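Long-range contact in putative uncharacterized protein (Burkholderia ambifaria, PDB 3W20), which probably oxidises N-substituted L-amino acids as a 2-oxoglutarate-dependent dioxygenase of the double-stranded beta-helix fold, crystallised with zinc at its metal site: residues A[156-160]-A[172-177]. Residues are numbered along the deposited sequence; the frame is centred on the assembly and turned at random.
Sequences CDDVS and RSFPRQ. With ZN (zinc ion), chain C.
Segment 156-160 is extended to Asp158, then bends with near-helical torsions at Val159 and Ser160; 172-177 is extended through Phe174 and closes in a type I turn (Gln177 N to Phe174 O 3.0 Å). Ser160 and Ser173 come nearest, CA to CA 5.4 Å. The carboxylate of Asp158 (chi1 t) serves both segments: OD1 accepts from Ser160 N (2.8 Å, an Asx turn) and Ser160 OG (2.7 Å), OD2 from Ser173 OG (2.6 Å), with a salt bridge to Lys243. Gln177 (chi1, chi2 t) is long enough for OE1 to accept from Val159 N at 2.9 Å; its NE2, 3.3 Å from Asp157 O, is badly angled for a bond. Asp157 O, Asp158 O and Val159 O are bonded by Ser242, Gln82 and Trp168. A water oxygen accepts from Phe174 N (2.8 Å), lies 2.7 Å from Gln177 OE1 and bonds weakly to Asp158 OD1 (2.9 Å). Branched Val159 lays CG1 4.1 Å from Phe174 CD2. Asp157 (chi1 m) binds zinc, probably replacing the family's iron, through OD2 at 1.9 Å, with His155 and His246: the HxD...H facial triad. The loop between strands 139-143 and 178-185 thus closes on itself, metal-binding part to exit, Phe174 and Gln177 packing on strand 255-265, Val159 on strand 268-272.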
loop_
_atom_site.group_PDB
_atom_site.type_symbol
_atom_site.label_atom_id
_atom_site.label_comp_id
_atom_site.label_asym_id
_atom_site.label_seq_id
_atom_site.Cartn_x
_atom_site.Cartn_y
_atom_site.Cartn_z
ATOM N N CYS A 156 -9.777 19.708 -10.454
ATOM C CA CYS A 156 -8.387 20.114 -10.393
ATOM C C CYS A 156 -7.662 18.990 -9.683
ATOM O O CYS A 156 -8.318 18.090 -9.057
ATOM C CB CYS A 156 -8.189 21.481 -9.730
ATOM S SG CYS A 156 -8.667 21.477 -8.006
ATOM N N ASP A 157 -6.376 18.942 -9.894
ATOM C CA ASP A 157 -5.564 17.933 -9.298
ATOM C C ASP A 157 -4.569 18.559 -8.328
ATOM O O ASP A 157 -3.780 19.447 -8.691
ATOM C CB ASP A 157 -4.820 17.114 -10.341
ATOM C CG ASP A 157 -5.701 16.658 -11.563
ATOM O OD1 ASP A 157 -6.352 15.632 -11.491
ATOM O OD2 ASP A 157 -5.598 17.241 -12.652
ATOM N N ASP A 158 -4.633 18.114 -7.079
ATOM C CA ASP A 158 -3.746 18.618 -6.051
ATOM C C ASP A 158 -3.591 17.437 -5.079
ATOM O O ASP A 158 -4.622 16.857 -4.603
ATOM C CB ASP A 158 -4.429 19.813 -5.322
ATOM C CG ASP A 158 -3.591 20.360 -4.168
ATOM O OD1 ASP A 158 -2.985 19.578 -3.403
ATOM O OD2 ASP A 158 -3.538 21.611 -3.990
ATOM N N VAL A 159 -2.320 17.057 -4.848
ATOM C CA VAL A 159 -1.944 15.851 -4.125
ATOM C C VAL A 159 -2.561 15.868 -2.691
ATOM O O VAL A 159 -2.810 14.796 -2.108
ATOM C CB VAL A 159 -0.397 15.686 -4.109
ATOM C CG1 VAL A 159 0.259 16.636 -3.136
ATOM C CG2 VAL A 159 -0.039 14.261 -3.710
ATOM N N SER A 160 -2.803 17.060 -2.181
ATOM C CA SER A 160 -3.447 17.203 -0.873
ATOM C C SER A 160 -4.931 17.101 -0.758
ATOM O O SER A 160 -5.464 17.016 0.403
ATOM C CB SER A 160 -2.953 18.479 -0.182
ATOM O OG SER A 160 -3.538 19.636 -0.730
ATOM N N ARG A 172 0.181 18.536 2.482
ATOM C CA ARG A 172 0.863 19.673 1.894
ATOM C C ARG A 172 0.495 19.856 0.425
ATOM O O ARG A 172 0.523 18.891 -0.366
ATOM C CB ARG A 172 2.348 19.517 2.057
ATOM C CG ARG A 172 3.144 20.649 1.378
ATOM C CD ARG A 172 4.654 20.365 1.591
ATOM N NE ARG A 172 5.410 21.469 1.014
ATOM C CZ ARG A 172 6.718 21.503 0.846
ATOM N NH1 ARG A 172 7.480 20.433 1.135
ATOM N NH2 ARG A 172 7.259 22.565 0.263
ATOM N N SER A 173 0.117 21.095 0.105
ATOM C CA SER A 173 -0.236 21.478 -1.277
ATOM C C SER A 173 0.961 22.089 -1.942
ATOM O O SER A 173 1.740 22.797 -1.271
ATOM C CB SER A 173 -1.391 22.461 -1.319
ATOM O OG SER A 173 -1.747 22.932 -2.672
ATOM N N PHE A 174 1.124 21.822 -3.261
ATOM C CA PHE A 174 2.219 22.370 -4.051
ATOM C C PHE A 174 1.598 23.274 -5.079
ATOM O O PHE A 174 0.869 22.791 -5.983
ATOM C CB PHE A 174 2.961 21.216 -4.748
ATOM C CG PHE A 174 3.779 20.366 -3.761
ATOM C CD1 PHE A 174 5.151 20.578 -3.627
ATOM C CD2 PHE A 174 3.151 19.485 -2.885
ATOM C CE1 PHE A 174 5.914 19.809 -2.723
ATOM C CE2 PHE A 174 3.893 18.800 -1.904
ATOM C CZ PHE A 174 5.289 18.964 -1.840
ATOM N N PRO A 175 1.761 24.615 -4.942
ATOM C CA PRO A 175 0.948 25.460 -5.849
ATOM C C PRO A 175 1.308 25.346 -7.317
ATOM O O PRO A 175 0.493 25.635 -8.194
ATOM C CB PRO A 175 1.257 26.915 -5.351
ATOM C CG PRO A 175 2.483 26.761 -4.493
ATOM C CD PRO A 175 2.563 25.390 -3.954
ATOM N N ARG A 176 2.513 24.849 -7.634
ATOM C CA ARG A 176 2.876 24.652 -8.999
ATOM C C ARG A 176 2.793 23.187 -9.444
ATOM O O ARG A 176 3.540 22.766 -10.339
ATOM C CB ARG A 176 4.263 25.249 -9.342
ATOM C CG ARG A 176 4.417 26.722 -8.909
ATOM C CD ARG A 176 3.300 27.630 -9.488
ATOM N NE ARG A 176 3.080 28.730 -8.522
ATOM C CZ ARG A 176 1.934 29.392 -8.399
ATOM N NH1 ARG A 176 1.845 30.336 -7.493
ATOM N NH2 ARG A 176 0.888 29.193 -9.200
ATOM N N GLN A 177 1.963 22.364 -8.772
ATOM C CA GLN A 177 1.858 20.940 -9.203
ATOM C C GLN A 177 1.528 20.957 -10.713
ATOM O O GLN A 177 0.630 21.714 -11.134
ATOM C CB GLN A 177 0.723 20.274 -8.449
ATOM C CG GLN A 177 0.449 18.799 -8.927
ATOM C CD GLN A 177 -0.550 18.078 -8.029
ATOM O OE1 GLN A 177 -0.489 18.191 -6.811
ATOM N NE2 GLN A 177 -1.356 17.196 -8.648
HETATM ZN ZN ZN C . -6.654 16.858 -14.221
HETATM O O HOH W 1 -0.386 19.891 -4.663
#